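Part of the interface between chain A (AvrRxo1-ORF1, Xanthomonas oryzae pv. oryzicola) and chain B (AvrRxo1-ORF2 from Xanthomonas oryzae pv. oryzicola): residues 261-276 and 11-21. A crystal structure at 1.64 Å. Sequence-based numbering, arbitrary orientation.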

# COMPACT_ATOMS: atom_id res chain seq x y z
N GLU A 261 -0.42 9.80 29.37
CA GLU A 261 0.85 9.57 28.68
C GLU A 261 0.61 8.89 27.34
O GLU A 261 -0.00 7.82 27.29
CB GLU A 261 1.77 8.73 29.57
CG GLU A 261 3.15 8.49 28.99
CD GLU A 261 4.24 8.47 30.06
OE1 GLU A 261 4.11 9.18 31.08
OE2 GLU A 261 5.23 7.73 29.88
N PHE A 262 1.09 9.51 26.26
CA PHE A 262 0.95 8.96 24.91
C PHE A 262 2.21 8.22 24.46
O PHE A 262 3.31 8.76 24.53
CB PHE A 262 0.63 10.08 23.91
CG PHE A 262 0.62 9.64 22.48
CD1 PHE A 262 -0.32 8.71 22.02
CD2 PHE A 262 1.52 10.16 21.58
CE1 PHE A 262 -0.34 8.32 20.69
CE2 PHE A 262 1.51 9.75 20.25
CZ PHE A 262 0.58 8.84 19.80
N SER A 263 2.04 6.98 24.02
CA SER A 263 3.15 6.16 23.57
C SER A 263 2.76 5.45 22.29
O SER A 263 1.58 5.21 22.05
CB SER A 263 3.46 5.09 24.62
OG SER A 263 3.88 5.69 25.82
N VAL A 264 3.74 5.13 21.47
CA VAL A 264 3.46 4.34 20.27
C VAL A 264 4.25 3.06 20.37
O VAL A 264 5.44 3.03 20.09
CB VAL A 264 3.85 5.11 19.00
CG1 VAL A 264 3.55 4.25 17.75
CG2 VAL A 264 3.08 6.41 18.93
N GLU A 265 3.57 2.00 20.79
CA GLU A 265 4.22 0.71 20.98
C GLU A 265 4.62 0.02 19.67
O GLU A 265 5.55 -0.80 19.67
CB GLU A 265 3.32 -0.21 21.80
CG GLU A 265 3.13 0.25 23.26
CD GLU A 265 2.04 1.29 23.44
OE1 GLU A 265 1.89 1.81 24.57
OE2 GLU A 265 1.33 1.59 22.46
N ASN A 266 3.95 0.32 18.57
CA ASN A 266 4.34 -0.27 17.28
C ASN A 266 4.15 0.74 16.17
O ASN A 266 3.06 0.87 15.61
CB ASN A 266 3.54 -1.54 17.00
CG ASN A 266 4.09 -2.35 15.83
OD1 ASN A 266 4.35 -1.83 14.75
ND2 ASN A 266 4.28 -3.65 16.06
N ALA A 267 5.22 1.47 15.87
CA ALA A 267 5.17 2.56 14.90
C ALA A 267 4.82 2.11 13.49
O ALA A 267 4.12 2.82 12.78
CB ALA A 267 6.49 3.32 14.90
N GLU A 268 5.30 0.94 13.09
CA GLU A 268 4.99 0.42 11.76
C GLU A 268 3.50 0.19 11.60
O GLU A 268 2.89 0.62 10.63
CB GLU A 268 5.70 -0.92 11.55
CG GLU A 268 5.40 -1.56 10.21
CD GLU A 268 6.27 -2.78 9.93
OE1 GLU A 268 6.80 -3.37 10.90
OE2 GLU A 268 6.43 -3.12 8.74
N LEU A 269 2.91 -0.51 12.56
CA LEU A 269 1.48 -0.73 12.51
C LEU A 269 0.70 0.57 12.64
O LEU A 269 -0.35 0.71 12.01
CB LEU A 269 1.03 -1.75 13.57
CG LEU A 269 1.07 -3.22 13.17
CD1 LEU A 269 0.63 -4.06 14.37
CD2 LEU A 269 0.17 -3.46 11.96
N TYR A 270 1.18 1.51 13.44
CA TYR A 270 0.46 2.77 13.64
C TYR A 270 0.33 3.53 12.33
O TYR A 270 -0.74 4.06 12.01
CB TYR A 270 1.18 3.63 14.68
CG TYR A 270 0.39 4.80 15.23
CD1 TYR A 270 -0.94 4.67 15.60
CD2 TYR A 270 1.00 6.03 15.42
CE1 TYR A 270 -1.65 5.76 16.14
CE2 TYR A 270 0.30 7.12 15.96
CZ TYR A 270 -1.02 6.98 16.31
OH TYR A 270 -1.70 8.05 16.84
N GLU A 271 1.42 3.57 11.57
CA GLU A 271 1.39 4.18 10.24
C GLU A 271 0.36 3.47 9.35
O GLU A 271 -0.41 4.11 8.63
CB GLU A 271 2.80 4.17 9.62
CG GLU A 271 2.87 4.86 8.25
CD GLU A 271 4.28 4.94 7.69
OE1 GLU A 271 5.21 4.39 8.32
OE2 GLU A 271 4.46 5.54 6.60
N LYS A 272 0.35 2.17 9.42
CA LYS A 272 -0.56 1.45 8.59
C LYS A 272 -2.06 1.56 8.93
O LYS A 272 -2.88 1.74 8.08
CB LYS A 272 -0.10 -0.02 8.51
CG LYS A 272 -0.89 -0.90 7.67
CD LYS A 272 -0.53 -2.36 7.90
CE LYS A 272 0.68 -2.75 7.09
NZ LYS A 272 0.75 -1.99 5.81
N ILE A 273 -2.36 1.47 10.20
CA ILE A 273 -3.76 1.29 10.60
C ILE A 273 -4.48 2.61 10.88
O ILE A 273 -5.60 2.62 11.42
CB ILE A 273 -3.92 0.24 11.74
CG1 ILE A 273 -3.43 0.80 13.07
CG2 ILE A 273 -3.21 -1.09 11.35
CD1 ILE A 273 -3.60 -0.19 14.25
N THR A 274 -3.86 3.71 10.49
CA THR A 274 -4.49 5.02 10.55
C THR A 274 -4.86 5.52 9.15
O THR A 274 -5.24 6.69 8.98
CB THR A 274 -3.59 6.04 11.26
OG1 THR A 274 -2.30 6.02 10.64
CG2 THR A 274 -3.43 5.70 12.75
N SER A 275 -4.77 4.62 8.18
CA SER A 275 -5.03 4.90 6.76
C SER A 275 -5.79 3.75 6.10
O SER A 275 -5.51 2.59 6.36
CB SER A 275 -3.69 5.14 6.06
OG SER A 275 -3.73 4.73 4.71
N PRO A 276 -6.75 4.05 5.21
CA PRO A 276 -7.55 2.99 4.59
C PRO A 276 -6.93 2.27 3.37
O PRO A 276 -7.56 1.34 2.85
CB PRO A 276 -8.83 3.72 4.17
CG PRO A 276 -8.38 5.13 3.95
CD PRO A 276 -7.28 5.40 4.93
N GLU B 11 5.87 13.68 18.13
CA GLU B 11 6.30 14.13 16.81
C GLU B 11 5.92 13.11 15.73
O GLU B 11 5.51 13.49 14.63
CB GLU B 11 7.80 14.45 16.79
CG GLU B 11 8.30 15.08 15.49
CD GLU B 11 7.82 16.52 15.27
OE1 GLU B 11 7.17 17.09 16.17
OE2 GLU B 11 8.10 17.08 14.18
N PHE B 12 6.03 11.82 16.03
CA PHE B 12 5.61 10.81 15.08
C PHE B 12 4.12 10.97 14.76
O PHE B 12 3.70 10.95 13.61
CB PHE B 12 5.90 9.40 15.62
CG PHE B 12 5.82 8.32 14.58
CD1 PHE B 12 6.94 7.96 13.84
CD2 PHE B 12 4.63 7.64 14.35
CE1 PHE B 12 6.87 6.94 12.90
CE2 PHE B 12 4.56 6.63 13.40
CZ PHE B 12 5.69 6.28 12.68
N HIS B 13 3.32 11.14 15.81
CA HIS B 13 1.88 11.34 15.67
C HIS B 13 1.59 12.59 14.82
O HIS B 13 0.75 12.56 13.92
CB HIS B 13 1.29 11.45 17.08
CG HIS B 13 -0.19 11.66 17.13
ND1 HIS B 13 -1.10 10.63 17.02
CD2 HIS B 13 -0.91 12.79 17.34
CE1 HIS B 13 -2.32 11.12 17.12
NE2 HIS B 13 -2.24 12.42 17.32
N LYS B 14 2.29 13.68 15.11
CA LYS B 14 2.07 14.92 14.36
C LYS B 14 2.35 14.72 12.86
O LYS B 14 1.54 15.10 12.00
CB LYS B 14 2.97 16.02 14.92
CG LYS B 14 2.75 17.38 14.29
CD LYS B 14 3.66 18.39 14.97
CE LYS B 14 3.46 19.78 14.42
NZ LYS B 14 4.49 20.71 14.99
N LYS B 15 3.48 14.11 12.55
CA LYS B 15 3.90 13.93 11.17
C LYS B 15 2.99 12.93 10.46
O LYS B 15 2.67 13.09 9.28
CB LYS B 15 5.36 13.47 11.10
CG LYS B 15 6.35 14.54 11.53
CD LYS B 15 6.13 15.81 10.70
CE LYS B 15 7.23 16.85 10.95
NZ LYS B 15 6.96 18.09 10.16
N LEU B 16 2.58 11.89 11.18
CA LEU B 16 1.66 10.92 10.61
C LEU B 16 0.30 11.55 10.31
O LEU B 16 -0.33 11.24 9.30
CB LEU B 16 1.51 9.70 11.53
CG LEU B 16 0.62 8.57 11.03
CD1 LEU B 16 1.04 8.03 9.65
CD2 LEU B 16 0.67 7.45 12.07
N LYS B 17 -0.17 12.44 11.18
CA LYS B 17 -1.39 13.19 10.91
C LYS B 17 -1.27 14.01 9.62
O LYS B 17 -2.20 14.07 8.83
CB LYS B 17 -1.72 14.13 12.06
CG LYS B 17 -2.49 13.49 13.20
CD LYS B 17 -2.77 14.50 14.31
CE LYS B 17 -3.68 15.61 13.82
NZ LYS B 17 -4.03 16.56 14.92
N GLU B 18 -0.12 14.65 9.43
CA GLU B 18 0.10 15.41 8.20
C GLU B 18 0.06 14.52 6.97
O GLU B 18 -0.55 14.88 5.96
CB GLU B 18 1.44 16.15 8.25
CG GLU B 18 1.51 17.18 9.34
CD GLU B 18 2.83 17.94 9.33
OE1 GLU B 18 3.66 17.69 8.42
OE2 GLU B 18 3.04 18.78 10.23
N ARG B 19 0.74 13.38 7.05
CA ARG B 19 0.77 12.42 5.96
C ARG B 19 -0.64 11.98 5.61
O ARG B 19 -1.03 11.99 4.44
CB ARG B 19 1.59 11.20 6.36
CG ARG B 19 1.66 10.08 5.31
CD ARG B 19 2.21 8.81 5.93
NE ARG B 19 2.42 7.74 4.96
CZ ARG B 19 3.53 7.59 4.24
NH1 ARG B 19 4.54 8.44 4.38
NH2 ARG B 19 3.64 6.59 3.38
N ASN B 20 -1.41 11.58 6.62
CA ASN B 20 -2.74 11.04 6.35
C ASN B 20 -3.71 12.10 5.85
O ASN B 20 -4.61 11.82 5.08
CB ASN B 20 -3.29 10.32 7.59
CG ASN B 20 -2.57 9.03 7.89
OD1 ASN B 20 -1.88 8.46 7.02
ND2 ASN B 20 -2.71 8.54 9.12
N LYS B 21 -3.49 13.34 6.28
CA LYS B 21 -4.30 14.46 5.81
C LYS B 21 -4.05 14.70 4.32
O LYS B 21 -4.98 14.94 3.55
CB LYS B 21 -3.96 15.72 6.59
CG LYS B 21 -4.69 16.96 6.09
CD LYS B 21 -4.29 18.22 6.86
CE LYS B 21 -5.35 19.31 6.71
NZ LYS B 21 -4.94 20.62 7.31
O HOH W 1 -0.54 6.14 6.85

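Helices that pack side by side often place apolar side chains along the seam and leave polar groups to fix the register, and the contact between AvrRxo1-ORF1 and AvrRxo1-ORF2 is a compact example. The helix of chain B runs at 29° to the short helix 267-272 of chain A, and the residues that meet across the gap recur every four positions: Phe B12, Leu B16 and Asn B20 lie opposite Ala A267, Glu A271 and Ser A275.

Phe B12 gives up the most surface. Its ring receives the methyl group of Ala A267 in an off-centre CH-pi contact, CB of Ala A267 lying 4.2 Å from the ring centroid of Phe B12, while its edge meets that of Tyr A270 (CD2 of each, 4.1 Å apart).

Glu A271, next in covered area, shows how a charged residue can serve both chemistries. Its CB points sideways, yet the extended chain carries the carboxylate to Arg B19. OE2 of Glu A271 sits over one face of the guanidinium, 3.4 Å from NE of Arg B19; no N-H points at it, so the salt bridge rests on charge alone. Nearer the backbone, CG of Glu A271 packs against CD1 of Leu B16 at 3.9 Å. The main chain contributes too: a water donates to O of Glu A271 and to OD1 of Asn B20, both at 2.7 Å, bridging the chains.

His B13 supplies the shortest direct contact. Its ND1 lies 2.7 Å from OH of Tyr A270, close to both ring planes, in a hydrogen bond, and Phe A262 packs obliquely against the imidazole, with ring centroids 5.1 Å apart. Farther along, ND2 of Asn B20 donates a weak hydrogen bond to OG1 of Thr A274 (3.0 Å), a hydroxyl that itself donates to O of Tyr A270 at 2.9 Å.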